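Local coordinates for tail spike protein gp49 (PDB 4RU4) that probably cleaves the O-specific polysaccharide of Pseudomonas as a lyase, serving the phage as a trimeric tailspike during entry into its host cell, at residues B[550-555]-B[590-595]; B[554-559]-B[583-588]; B[513-518]-B[538-543]; B[542-547]-B[595-600]. One frame throughout, in Å; residues are numbered along the deposited sequence.

All four contacts belong to the Ig-like C-terminal part of the tailspike, and none lies at the calcium site of Gly368 and Asp394. Strand 590-600 ties three together: it pairs with strand 545-551 in contacts 4 and 1, whose centres are about 19 Å apart, and its other neighbour is strand 510-522, which carries contact 3. Contacts 3 and 4 lie side by side, centres about 6 Å apart, joined by a probable hydrogen bond from Ala597 N to Leu515 O. Contact 2 joins loops farther out, its centre about 12 Å from that of contact 1. In contact 1 the Arg553 side chain is about 3 Å from a bound sodium ion, and the Lys550 side chain about 8 Å from a bound calcium ion.

Contact 1 (B[550-555]-B[590-595]); sequences KTDRSY and TNQLNW
Three carbonyl oxygens grip Lys550 NZ. Asn591 OD1 takes it across the contact at 2.8 Å, with the ammonium nearly along the C=O axis of the amide. Ser554 O holds it from the same segment, and Val560 O, in the loop that follows, is the third acceptor. Lysine suits the place because its extended chain, CG anti to the backbone N (chi1 158°), carries a three-proton donor to neutral acceptors. Arg553 grips Thr590 side-on: NE meets Thr590 O at 2.8 Å and NH2 meets Thr590 OG1 at 2.9 Å, both acceptors in the guanidinium plane. That threonine hydroxyl also shares a water with Asp552 O. Next to these grips the backbones pair antiparallel, Thr551 N giving a bond of 2.8 Å to Gln592 O and Thr551 O receiving one from Gln592 N. On the face of Thr551 and Gln592, the Thr551 hydroxyl accepts from Asn594 ND2 at 2.9 Å and donates to Asp552 OD2 at 2.8 Å. Asn594 OD1 accepts from Val546 N of the second subunit. Past Thr551 the strand ends and a loop begins, Asp552 having a positive phi (66°). Multiple partners at NZ, OG1 and OD2 probably limit side-chain rotation. The positive ends of Lys550 and Arg553 meet neutral oxygens here, which would solvate rather than neutralise them, whereas Asp552 OD2 has a counter-charge in its salt bridge with Arg518.

Contact 2 (B[554-559]-B[583-588]); sequences SYAGNR and TNFSSA
The carboxamide of Asn558 spans the backbone of the facing loop with both ends. ND2 donates to Asn584 O at 2.9 Å, a bond close to the amide plane, while OD1 accepts from Ser586 N at 2.9 Å in a more bent bond, the donor well above the carbonyl plane. Asparagine fits because one flat group both gives and takes, and chi1 (64°) puts CG between the backbone N and the carbonyl carbon, close to Ser586 OG. Ala556 CB rests against Phe585 CD1 at 3.6 Å, and Arg559 O lies at the edge of the same ring. Gly557, whose phi is positive (77°), has no side chain where Ser586 OG and Ser587 OG press in, the latter 3.2 Å from Gly557 CA. These irregular loops lie at the far end of the Ig-like domain, one following strand 545-551, the other leading into strand 590-600. Further out, a bond of 2.7 Å from Ala556 N to Arg559 O folds the first loop back on itself. Arg559 NH1 donates to Asn558 O, and Thr583 CG2 lies over one guanidinium face, offset toward its rim. Asp581 serves both residues, pairing with Arg559 NH2 in a salt bridge and accepting from Thr583 OG1.

Contact 3 (B[513-518]-B[538-543]); sequences PVLGGR and YIYPKA
One polar bond joins Pro513 to Tyr540: the phenol OH donates to Pro513 O at 2.8 Å, reaching the oxygen at a tilt of 20° from the carbonyl plane. The acceptor lies at the edge of the ring, in its plane, and Tyr540 CE1 also comes within 3.2 Å of it. A tyrosine suits this place because the ring can pack in the interior while its hydroxyl satisfies a backbone oxygen of strand 510-522. Apolar contacts centre on Leu515. Its CD1 touches Tyr538 CD2 at 3.7 Å and its CD2 touches Tyr538 CE2 at 3.8 Å, the two side chains crossing at about a right angle. Leu515 also lies beside the hydroxyl end of Tyr540, CG 3.5 Å from Tyr540 OH, and here the two side chains slide past each other in opposite directions. The branched end lets CD1 touch both rings while CD2 adds a second contact to Tyr538. In the Ig-like domain this fastens the loop before strand 545-551 to strand 510-522, which pairs with strand 590-600 through backbone bonds of Leu515 with Ala597 and of Gly517 with Trp595. Phe536 adds to the cluster, meeting the Tyr540 ring with planes about 80° apart. Tyr538 OH turns to the trimer, where it hydrogen-bonds the terminal carboxylate oxygen OXT of Val602 of the second subunit.

Contact 4 (B[542-547]-B[595-600]); sequences KAPTVQ and WQAGIY
Thr545 N donates to Gly598 O at 2.8 Å, and Gly598 N answers with a bond to Thr545 O. The second hydrogen-bonded pair repeats the pattern, with Gln547 N to Gln596 O at 2.9 Å and Gln596 N to Gln547 O. Between them lies the non-hydrogen-bonded pair of Val546 and Ala597, where Val546 CA sends a CA-H...O contact to Gln596 O at 3.2 Å. Two waters extend the network: one links Thr545 OG1 with Tyr600 N, the other joins Thr545 O to Tyr600 OH. The Tyr600 ring lies over Gly598, with Gly598 C 3.6 Å above its plane and offset toward the rim, a place suited to a residue without a side chain. On the sheet face of Val546 and Ala597, Pro544 CG meets Ala597 CB at 3.8 Å; the small methyl lets the proline ring come close. Ile599 CG1 adds to this, 3.9 Å from Pro544 CA, and Ile599 CD1 reaches Lys542 CG, while the lysine NZ pairs with Glu601. On the Thr545 side of the sheet, Gln547 OE1 bonds to Thr549 OG1 of the third subunit, and Gln596 OE1 accepts from Gln547 NE2 of the second. Strands 545-547 and 595-600 run at 163° to each other, forming an antiparallel pair of the Ig-like domain whose glutamine face joins the three subunits of the spike.

Contact 1 (B[550-555]-B[590-595])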
loop_
_atom_site.group_PDB
_atom_site.type_symbol
_atom_site.label_atom_id
_atom_site.label_comp_id
_atom_site.label_asym_id
_atom_site.label_seq_id
_atom_site.Cartn_x
_atom_site.Cartn_y
_atom_site.Cartn_z
ATOM N N LYS B 550 -24.544 -19.205 35.736
ATOM C CA LYS B 550 -25.069 -18.356 36.810
ATOM C C LYS B 550 -23.920 -17.705 37.574
ATOM O O LYS B 550 -22.950 -18.388 37.957
ATOM C CB LYS B 550 -25.910 -19.187 37.795
ATOM C CG LYS B 550 -26.061 -18.543 39.192
ATOM C CD LYS B 550 -27.039 -19.337 40.050
ATOM C CE LYS B 550 -26.809 -19.140 41.526
ATOM N NZ LYS B 550 -28.039 -19.446 42.295
ATOM N N THR B 551 -24.019 -16.389 37.777
ATOM C CA THR B 551 -23.082 -15.668 38.628
ATOM C C THR B 551 -23.738 -14.768 39.704
ATOM O O THR B 551 -24.958 -14.494 39.691
ATOM C CB THR B 551 -22.096 -14.794 37.815
ATOM O OG1 THR B 551 -22.786 -13.659 37.287
ATOM C CG2 THR B 551 -21.426 -15.603 36.684
ATOM N N ASP B 552 -22.916 -14.352 40.660
ATOM C CA ASP B 552 -23.281 -13.332 41.644
ATOM C C ASP B 552 -24.394 -13.714 42.619
ATOM O O ASP B 552 -25.090 -12.860 43.192
ATOM C CB ASP B 552 -23.508 -11.987 40.949
ATOM C CG ASP B 552 -22.232 -11.476 40.306
ATOM O OD1 ASP B 552 -21.369 -10.982 41.059
ATOM O OD2 ASP B 552 -22.058 -11.633 39.073
ATOM N N ARG B 553 -24.510 -15.016 42.835
ATOM C CA ARG B 553 -25.362 -15.566 43.874
ATOM C C ARG B 553 -24.887 -17.013 44.028
ATOM O O ARG B 553 -24.424 -17.628 43.055
ATOM C CB ARG B 553 -26.838 -15.539 43.439
ATOM C CG ARG B 553 -27.811 -16.082 44.515
ATOM C CD ARG B 553 -27.856 -15.154 45.723
ATOM N NE ARG B 553 -28.348 -13.835 45.330
ATOM C CZ ARG B 553 -28.523 -12.806 46.153
ATOM N NH1 ARG B 553 -28.262 -12.924 47.452
ATOM N NH2 ARG B 553 -28.972 -11.658 45.672
ATOM N N SER B 554 -24.955 -17.557 45.234
ATOM C CA SER B 554 -24.631 -18.966 45.391
ATOM C C SER B 554 -25.918 -19.757 45.619
ATOM O O SER B 554 -26.631 -20.010 44.668
ATOM C CB SER B 554 -23.606 -19.172 46.512
ATOM O OG SER B 554 -22.375 -18.537 46.177
ATOM N N TYR B 555 -26.220 -20.156 46.855
ATOM C CA TYR B 555 -27.524 -20.778 47.106
ATOM C C TYR B 555 -28.627 -19.722 47.033
ATOM O O TYR B 555 -28.492 -18.643 47.601
ATOM C CB TYR B 555 -27.539 -21.568 48.437
ATOM C CG TYR B 555 -26.665 -22.806 48.345
ATOM C CD1 TYR B 555 -27.095 -23.935 47.644
ATOM C CD2 TYR B 555 -25.395 -22.835 48.915
ATOM C CE1 TYR B 555 -26.297 -25.056 47.536
ATOM C CE2 TYR B 555 -24.586 -23.944 48.804
ATOM C CZ TYR B 555 -25.030 -25.043 48.113
ATOM O OH TYR B 555 -24.201 -26.131 48.000
ATOM N N THR B 590 -31.820 -12.462 43.648
ATOM C CA THR B 590 -31.324 -12.218 42.307
ATOM C C THR B 590 -30.201 -13.180 41.930
ATOM O O THR B 590 -29.495 -13.683 42.786
ATOM C CB THR B 590 -30.801 -10.794 42.175
ATOM O OG1 THR B 590 -29.758 -10.594 43.139
ATOM C CG2 THR B 590 -31.946 -9.807 42.454
ATOM N N ASN B 591 -30.076 -13.428 40.633
ATOM C CA ASN B 591 -29.013 -14.228 40.050
ATOM C C ASN B 591 -28.702 -13.584 38.711
ATOM O O ASN B 591 -29.603 -13.036 38.069
ATOM C CB ASN B 591 -29.484 -15.659 39.783
ATOM C CG ASN B 591 -30.093 -16.321 41.007
ATOM O OD1 ASN B 591 -29.463 -17.166 41.653
ATOM N ND2 ASN B 591 -31.333 -15.941 41.329
ATOM N N GLN B 592 -27.449 -13.650 38.269
ATOM C CA GLN B 592 -27.099 -13.152 36.942
ATOM C C GLN B 592 -26.872 -14.330 35.997
ATOM O O GLN B 592 -25.947 -15.127 36.215
ATOM C CB GLN B 592 -25.821 -12.290 37.003
ATOM C CG GLN B 592 -25.929 -11.037 37.850
ATOM C CD GLN B 592 -26.925 -10.023 37.285
ATOM O OE1 GLN B 592 -27.256 -10.057 36.115
ATOM N NE2 GLN B 592 -27.400 -9.135 38.121
ATOM N N LEU B 593 -27.713 -14.453 34.972
ATOM C CA LEU B 593 -27.514 -15.451 33.933
ATOM C C LEU B 593 -26.611 -14.859 32.834
ATOM O O LEU B 593 -27.014 -13.953 32.106
ATOM C CB LEU B 593 -28.859 -15.954 33.370
ATOM C CG LEU B 593 -29.767 -16.607 34.432
ATOM C CD1 LEU B 593 -30.964 -17.335 33.773
ATOM C CD2 LEU B 593 -28.958 -17.567 35.310
ATOM N N ASN B 594 -25.372 -15.335 32.783
ATOM C CA ASN B 594 -24.371 -14.879 31.814
ATOM C C ASN B 594 -24.468 -15.770 30.576
ATOM O O ASN B 594 -24.163 -16.971 30.635
ATOM C CB ASN B 594 -22.957 -15.048 32.389
ATOM C CG ASN B 594 -22.637 -14.076 33.525
ATOM O OD1 ASN B 594 -21.613 -13.402 33.483
ATOM N ND2 ASN B 594 -23.509 -14.010 34.548
ATOM N N TRP B 595 -24.911 -15.209 29.458
ATOM C CA TRP B 595 -25.187 -16.039 28.281
ATOM C C TRP B 595 -24.329 -15.567 27.139
ATOM O O TRP B 595 -23.910 -14.390 27.094
ATOM C CB TRP B 595 -26.681 -15.942 27.890
ATOM C CG TRP B 595 -27.022 -14.576 27.321
ATOM C CD1 TRP B 595 -27.406 -13.478 28.033
ATOM C CD2 TRP B 595 -26.975 -14.167 25.943
ATOM N NE1 TRP B 595 -27.608 -12.404 27.192
ATOM C CE2 TRP B 595 -27.344 -12.796 25.903
ATOM C CE3 TRP B 595 -26.638 -14.817 24.745
ATOM C CZ2 TRP B 595 -27.413 -12.065 24.708
ATOM C CZ3 TRP B 595 -26.698 -14.096 23.553
ATOM C CH2 TRP B 595 -27.085 -12.719 23.548
HETATM O O HOH W 1 -27.310 -11.322 41.679
#

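Contact 2 (B[554-559]-B[583-588])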
loop_
_atom_site.group_PDB
_atom_site.type_symbol
_atom_site.label_atom_id
_atom_site.label_comp_id
_atom_site.label_asym_id
_atom_site.label_seq_id
_atom_site.Cartn_x
_atom_site.Cartn_y
_atom_site.Cartn_z
ATOM N N SER B 554 -24.955 -17.557 45.234
ATOM C CA SER B 554 -24.631 -18.966 45.391
ATOM C C SER B 554 -25.918 -19.757 45.619
ATOM O O SER B 554 -26.631 -20.010 44.668
ATOM C CB SER B 554 -23.606 -19.172 46.512
ATOM O OG SER B 554 -22.375 -18.537 46.177
ATOM N N TYR B 555 -26.220 -20.156 46.855
ATOM C CA TYR B 555 -27.524 -20.778 47.106
ATOM C C TYR B 555 -28.627 -19.722 47.033
ATOM O O TYR B 555 -28.492 -18.643 47.601
ATOM C CB TYR B 555 -27.539 -21.568 48.437
ATOM C CG TYR B 555 -26.665 -22.806 48.345
ATOM C CD1 TYR B 555 -27.095 -23.935 47.644
ATOM C CD2 TYR B 555 -25.395 -22.835 48.915
ATOM C CE1 TYR B 555 -26.297 -25.056 47.536
ATOM C CE2 TYR B 555 -24.586 -23.944 48.804
ATOM C CZ TYR B 555 -25.030 -25.043 48.113
ATOM O OH TYR B 555 -24.201 -26.131 48.000
ATOM N N ALA B 556 -29.683 -20.011 46.273
ATOM C CA ALA B 556 -30.907 -19.236 46.364
ATOM C C ALA B 556 -31.804 -19.873 47.438
ATOM O O ALA B 556 -32.798 -20.547 47.127
ATOM C CB ALA B 556 -31.607 -19.178 45.007
ATOM N N GLY B 557 -31.434 -19.672 48.701
ATOM C CA GLY B 557 -32.073 -20.374 49.798
ATOM C C GLY B 557 -31.568 -21.809 49.897
ATOM O O GLY B 557 -30.586 -22.097 50.604
ATOM N N ASN B 558 -32.220 -22.709 49.165
ATOM C CA ASN B 558 -31.942 -24.141 49.272
ATOM C C ASN B 558 -31.238 -24.802 48.075
ATOM O O ASN B 558 -30.867 -25.976 48.157
ATOM C CB ASN B 558 -33.262 -24.887 49.513
ATOM C CG ASN B 558 -34.219 -24.760 48.338
ATOM O OD1 ASN B 558 -34.118 -23.820 47.546
ATOM N ND2 ASN B 558 -35.172 -25.693 48.232
ATOM N N ARG B 559 -31.112 -24.081 46.957
ATOM C CA ARG B 559 -30.579 -24.637 45.698
ATOM C C ARG B 559 -29.765 -23.583 44.957
ATOM O O ARG B 559 -30.071 -22.383 45.028
ATOM C CB ARG B 559 -31.704 -25.107 44.757
ATOM C CG ARG B 559 -32.555 -26.303 45.271
ATOM C CD ARG B 559 -31.741 -27.601 45.237
ATOM N NE ARG B 559 -32.506 -28.791 45.628
ATOM C CZ ARG B 559 -32.787 -29.141 46.884
ATOM N NH1 ARG B 559 -32.382 -28.397 47.908
ATOM N NH2 ARG B 559 -33.488 -30.242 47.116
ATOM N N THR B 583 -37.327 -29.396 43.136
ATOM C CA THR B 583 -37.740 -28.773 44.387
ATOM C C THR B 583 -37.867 -27.257 44.191
ATOM O O THR B 583 -37.027 -26.648 43.533
ATOM C CB THR B 583 -36.712 -29.075 45.504
ATOM O OG1 THR B 583 -36.609 -30.496 45.695
ATOM C CG2 THR B 583 -37.133 -28.423 46.814
ATOM N N ASN B 584 -38.911 -26.639 44.742
ATOM C CA ASN B 584 -38.987 -25.185 44.689
ATOM C C ASN B 584 -37.802 -24.506 45.354
ATOM O O ASN B 584 -37.334 -24.968 46.381
ATOM C CB ASN B 584 -40.261 -24.690 45.371
ATOM C CG ASN B 584 -41.520 -25.046 44.599
ATOM O OD1 ASN B 584 -41.474 -25.331 43.404
ATOM N ND2 ASN B 584 -42.652 -25.030 45.286
ATOM N N PHE B 585 -37.328 -23.403 44.773
ATOM C CA PHE B 585 -36.424 -22.501 45.473
ATOM C C PHE B 585 -37.084 -22.032 46.786
ATOM O O PHE B 585 -38.304 -21.803 46.846
ATOM C CB PHE B 585 -36.118 -21.283 44.604
ATOM C CG PHE B 585 -35.170 -21.556 43.473
ATOM C CD1 PHE B 585 -33.797 -21.664 43.705
ATOM C CD2 PHE B 585 -35.645 -21.674 42.174
ATOM C CE1 PHE B 585 -32.919 -21.904 42.645
ATOM C CE2 PHE B 585 -34.778 -21.915 41.114
ATOM C CZ PHE B 585 -33.418 -22.012 41.350
ATOM N N SER B 586 -36.295 -21.885 47.837
ATOM C CA SER B 586 -36.858 -21.506 49.132
ATOM C C SER B 586 -36.709 -20.010 49.457
ATOM O O SER B 586 -37.308 -19.527 50.424
ATOM C CB SER B 586 -36.270 -22.372 50.257
ATOM O OG SER B 586 -34.877 -22.129 50.435
ATOM N N SER B 587 -35.923 -19.290 48.649
ATOM C CA SER B 587 -35.739 -17.835 48.776
ATOM C C SER B 587 -35.953 -17.129 47.434
ATOM O O SER B 587 -35.648 -17.694 46.393
ATOM C CB SER B 587 -34.316 -17.506 49.233
ATOM O OG SER B 587 -34.095 -18.007 50.533
ATOM N N ALA B 588 -36.460 -15.898 47.470
ATOM C CA ALA B 588 -36.573 -15.074 46.265
ATOM C C ALA B 588 -35.410 -14.088 46.212
ATOM O O ALA B 588 -35.428 -13.065 46.911
ATOM C CB ALA B 588 -37.912 -14.321 46.270
#

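Contact 3 (B[513-518]-B[538-543])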
loop_
_atom_site.group_PDB
_atom_site.type_symbol
_atom_site.label_atom_id
_atom_site.label_comp_id
_atom_site.label_asym_id
_atom_site.label_seq_id
_atom_site.Cartn_x
_atom_site.Cartn_y
_atom_site.Cartn_z
ATOM N N PRO B 513 -20.081 -14.314 14.507
ATOM C CA PRO B 513 -19.613 -13.522 15.656
ATOM C C PRO B 513 -20.317 -13.912 16.951
ATOM O O PRO B 513 -21.438 -14.433 16.910
ATOM C CB PRO B 513 -20.009 -12.081 15.287
ATOM C CG PRO B 513 -20.223 -12.087 13.780
ATOM C CD PRO B 513 -20.686 -13.477 13.447
ATOM N N VAL B 514 -19.672 -13.615 18.075
ATOM C CA VAL B 514 -20.204 -13.895 19.406
ATOM C C VAL B 514 -21.091 -12.745 19.890
ATOM O O VAL B 514 -20.746 -11.574 19.734
ATOM C CB VAL B 514 -19.045 -14.107 20.425
ATOM C CG1 VAL B 514 -19.576 -14.478 21.812
ATOM C CG2 VAL B 514 -18.096 -15.179 19.898
ATOM N N LEU B 515 -22.227 -13.090 20.483
ATOM C CA LEU B 515 -23.075 -12.115 21.146
ATOM C C LEU B 515 -23.289 -12.660 22.546
ATOM O O LEU B 515 -23.223 -13.865 22.740
ATOM C CB LEU B 515 -24.420 -11.992 20.433
ATOM C CG LEU B 515 -24.322 -11.329 19.058
ATOM C CD1 LEU B 515 -25.662 -11.420 18.315
ATOM C CD2 LEU B 515 -23.871 -9.871 19.234
ATOM N N GLY B 516 -23.548 -11.785 23.512
ATOM C CA GLY B 516 -23.711 -12.238 24.888
ATOM C C GLY B 516 -24.055 -11.125 25.852
ATOM O O GLY B 516 -24.067 -9.959 25.477
ATOM N N GLY B 517 -24.356 -11.479 27.098
ATOM C CA GLY B 517 -24.727 -10.464 28.072
ATOM C C GLY B 517 -25.023 -11.088 29.417
ATOM O O GLY B 517 -24.884 -12.321 29.596
ATOM N N ARG B 518 -25.420 -10.246 30.366
ATOM C CA ARG B 518 -25.757 -10.680 31.717
ATOM C C ARG B 518 -27.214 -10.298 31.963
ATOM O O ARG B 518 -27.560 -9.117 31.932
ATOM C CB ARG B 518 -24.837 -10.020 32.760
ATOM C CG ARG B 518 -23.341 -10.376 32.584
ATOM C CD ARG B 518 -22.403 -9.390 33.267
ATOM N NE ARG B 518 -22.694 -9.196 34.689
ATOM C CZ ARG B 518 -22.091 -9.845 35.680
ATOM N NH1 ARG B 518 -21.165 -10.760 35.417
ATOM N NH2 ARG B 518 -22.422 -9.584 36.944
ATOM N N TYR B 538 -28.048 -9.944 16.435
ATOM C CA TYR B 538 -27.995 -10.413 15.051
ATOM C C TYR B 538 -28.681 -11.776 14.928
ATOM O O TYR B 538 -28.613 -12.598 15.834
ATOM C CB TYR B 538 -26.536 -10.552 14.568
ATOM C CG TYR B 538 -25.688 -9.343 14.908
ATOM C CD1 TYR B 538 -26.190 -8.053 14.737
ATOM C CD2 TYR B 538 -24.409 -9.483 15.422
ATOM C CE1 TYR B 538 -25.431 -6.933 15.078
ATOM C CE2 TYR B 538 -23.628 -8.357 15.764
ATOM C CZ TYR B 538 -24.157 -7.098 15.590
ATOM O OH TYR B 538 -23.418 -5.989 15.922
ATOM N N ILE B 539 -29.300 -12.028 13.781
ATOM C CA ILE B 539 -29.877 -13.332 13.519
ATOM C C ILE B 539 -28.828 -14.252 12.869
ATOM O O ILE B 539 -28.230 -13.904 11.850
ATOM C CB ILE B 539 -31.105 -13.198 12.593
ATOM C CG1 ILE B 539 -32.174 -12.322 13.259
ATOM C CG2 ILE B 539 -31.652 -14.581 12.233
ATOM C CD1 ILE B 539 -33.149 -11.720 12.291
ATOM N N TYR B 540 -28.618 -15.428 13.460
ATOM C CA TYR B 540 -27.656 -16.410 12.956
ATOM C C TYR B 540 -28.246 -17.257 11.813
ATOM O O TYR B 540 -29.466 -17.324 11.658
ATOM C CB TYR B 540 -27.183 -17.326 14.106
ATOM C CG TYR B 540 -26.339 -16.616 15.140
ATOM C CD1 TYR B 540 -24.958 -16.475 14.956
ATOM C CD2 TYR B 540 -26.921 -16.081 16.302
ATOM C CE1 TYR B 540 -24.175 -15.815 15.889
ATOM C CE2 TYR B 540 -26.149 -15.401 17.252
ATOM C CZ TYR B 540 -24.760 -15.292 17.045
ATOM O OH TYR B 540 -23.976 -14.635 17.975
ATOM N N PRO B 541 -27.380 -17.896 10.994
ATOM C CA PRO B 541 -27.912 -18.757 9.924
ATOM C C PRO B 541 -28.608 -20.006 10.443
ATOM O O PRO B 541 -29.414 -20.580 9.722
ATOM C CB PRO B 541 -26.669 -19.155 9.106
ATOM C CG PRO B 541 -25.558 -18.235 9.558
ATOM C CD PRO B 541 -25.912 -17.786 10.960
ATOM N N LYS B 542 -28.302 -20.421 11.671
ATOM C CA LYS B 542 -28.940 -21.586 12.293
ATOM C C LYS B 542 -28.762 -21.404 13.799
ATOM O O LYS B 542 -28.102 -20.457 14.208
ATOM C CB LYS B 542 -28.259 -22.883 11.831
ATOM C CG LYS B 542 -26.744 -22.921 12.113
ATOM C CD LYS B 542 -26.087 -24.088 11.358
ATOM C CE LYS B 542 -24.649 -24.277 11.794
ATOM N NZ LYS B 542 -24.061 -25.510 11.165
ATOM N N ALA B 543 -29.345 -22.278 14.620
ATOM C CA ALA B 543 -29.196 -22.139 16.076
ATOM C C ALA B 543 -27.719 -22.111 16.440
ATOM O O ALA B 543 -26.942 -22.959 16.020
ATOM C CB ALA B 543 -29.882 -23.252 16.799
#

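Contact 4 (B[542-547]-B[595-600])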
loop_
_atom_site.group_PDB
_atom_site.type_symbol
_atom_site.label_atom_id
_atom_site.label_comp_id
_atom_site.label_asym_id
_atom_site.label_seq_id
_atom_site.Cartn_x
_atom_site.Cartn_y
_atom_site.Cartn_z
ATOM N N LYS B 542 -28.302 -20.421 11.671
ATOM C CA LYS B 542 -28.940 -21.586 12.293
ATOM C C LYS B 542 -28.762 -21.404 13.799
ATOM O O LYS B 542 -28.102 -20.457 14.208
ATOM C CB LYS B 542 -28.259 -22.883 11.831
ATOM C CG LYS B 542 -26.744 -22.921 12.113
ATOM C CD LYS B 542 -26.087 -24.088 11.358
ATOM C CE LYS B 542 -24.649 -24.277 11.794
ATOM N NZ LYS B 542 -24.061 -25.510 11.165
ATOM N N ALA B 543 -29.345 -22.278 14.620
ATOM C CA ALA B 543 -29.196 -22.139 16.076
ATOM C C ALA B 543 -27.719 -22.111 16.440
ATOM O O ALA B 543 -26.942 -22.959 16.020
ATOM C CB ALA B 543 -29.882 -23.252 16.799
ATOM N N PRO B 544 -27.313 -21.081 17.172
ATOM C CA PRO B 544 -25.899 -20.970 17.509
ATOM C C PRO B 544 -25.531 -21.861 18.698
ATOM O O PRO B 544 -26.413 -22.438 19.360
ATOM C CB PRO B 544 -25.766 -19.496 17.888
ATOM C CG PRO B 544 -27.154 -19.142 18.455
ATOM C CD PRO B 544 -28.089 -19.881 17.547
ATOM N N THR B 545 -24.231 -22.003 18.926
ATOM C CA THR B 545 -23.721 -22.689 20.107
ATOM C C THR B 545 -23.821 -21.737 21.281
ATOM O O THR B 545 -23.231 -20.673 21.258
ATOM C CB THR B 545 -22.265 -23.118 19.858
ATOM O OG1 THR B 545 -22.239 -23.935 18.672
ATOM C CG2 THR B 545 -21.681 -23.935 21.024
ATOM N N VAL B 546 -24.607 -22.120 22.287
ATOM C CA VAL B 546 -24.955 -21.235 23.404
ATOM C C VAL B 546 -24.354 -21.709 24.736
ATOM O O VAL B 546 -24.422 -22.908 25.058
ATOM C CB VAL B 546 -26.511 -21.188 23.547
ATOM C CG1 VAL B 546 -26.941 -20.392 24.792
ATOM C CG2 VAL B 546 -27.133 -20.587 22.257
ATOM N N GLN B 547 -23.773 -20.786 25.504
ATOM C CA GLN B 547 -23.396 -21.071 26.900
ATOM C C GLN B 547 -24.191 -20.215 27.865
ATOM O O GLN B 547 -24.507 -19.061 27.571
ATOM C CB GLN B 547 -21.895 -20.818 27.123
ATOM C CG GLN B 547 -21.005 -21.498 26.085
ATOM C CD GLN B 547 -21.037 -23.014 26.197
ATOM O OE1 GLN B 547 -21.329 -23.568 27.260
ATOM N NE2 GLN B 547 -20.704 -23.692 25.104
ATOM N N TRP B 595 -24.911 -15.209 29.458
ATOM C CA TRP B 595 -25.187 -16.039 28.281
ATOM C C TRP B 595 -24.329 -15.567 27.139
ATOM O O TRP B 595 -23.910 -14.390 27.094
ATOM C CB TRP B 595 -26.681 -15.942 27.890
ATOM C CG TRP B 595 -27.022 -14.576 27.321
ATOM C CD1 TRP B 595 -27.406 -13.478 28.033
ATOM C CD2 TRP B 595 -26.975 -14.167 25.943
ATOM N NE1 TRP B 595 -27.608 -12.404 27.192
ATOM C CE2 TRP B 595 -27.344 -12.796 25.903
ATOM C CE3 TRP B 595 -26.638 -14.817 24.745
ATOM C CZ2 TRP B 595 -27.413 -12.065 24.708
ATOM C CZ3 TRP B 595 -26.698 -14.096 23.553
ATOM C CH2 TRP B 595 -27.085 -12.719 23.548
ATOM N N GLN B 596 -24.043 -16.473 26.211
ATOM C CA GLN B 596 -23.392 -16.064 24.978
ATOM C C GLN B 596 -23.660 -17.069 23.866
ATOM O O GLN B 596 -24.037 -18.214 24.119
ATOM C CB GLN B 596 -21.892 -15.851 25.184
ATOM C CG GLN B 596 -21.088 -17.131 25.465
ATOM C CD GLN B 596 -19.740 -16.780 26.023
ATOM O OE1 GLN B 596 -19.638 -16.291 27.145
ATOM N NE2 GLN B 596 -18.704 -16.937 25.214
ATOM N N ALA B 597 -23.478 -16.624 22.631
ATOM C CA ALA B 597 -23.892 -17.398 21.467
ATOM C C ALA B 597 -22.885 -17.125 20.353
ATOM O O ALA B 597 -22.409 -15.987 20.208
ATOM C CB ALA B 597 -25.325 -16.957 21.014
ATOM N N GLY B 598 -22.572 -18.141 19.548
ATOM C CA GLY B 598 -21.698 -17.939 18.409
ATOM C C GLY B 598 -21.654 -19.215 17.587
ATOM O O GLY B 598 -22.270 -20.209 17.982
ATOM N N ILE B 599 -20.991 -19.179 16.426
ATOM C CA ILE B 599 -20.824 -20.398 15.660
ATOM C C ILE B 599 -19.333 -20.578 15.372
ATOM O O ILE B 599 -18.669 -19.644 14.932
ATOM C CB ILE B 599 -21.718 -20.432 14.395
ATOM C CG1 ILE B 599 -23.219 -20.308 14.776
ATOM C CG2 ILE B 599 -21.498 -21.747 13.640
ATOM C CD1 ILE B 599 -24.214 -20.129 13.543
ATOM N N TYR B 600 -18.804 -21.778 15.617
ATOM C CA TYR B 600 -17.359 -21.946 15.681
ATOM C C TYR B 600 -16.958 -23.254 15.026
ATOM O O TYR B 600 -16.407 -24.119 15.690
ATOM C CB TYR B 600 -16.884 -21.982 17.147
ATOM C CG TYR B 600 -17.571 -21.003 18.097
ATOM C CD1 TYR B 600 -17.213 -19.665 18.139
ATOM C CD2 TYR B 600 -18.542 -21.447 18.993
ATOM C CE1 TYR B 600 -17.828 -18.785 19.032
ATOM C CE2 TYR B 600 -19.166 -20.582 19.874
ATOM C CZ TYR B 600 -18.809 -19.258 19.902
ATOM O OH TYR B 600 -19.447 -18.415 20.807
HETATM O O HOH W 2 -20.354 -23.963 16.739
HETATM O O HOH W 3 -21.012 -19.579 22.638
#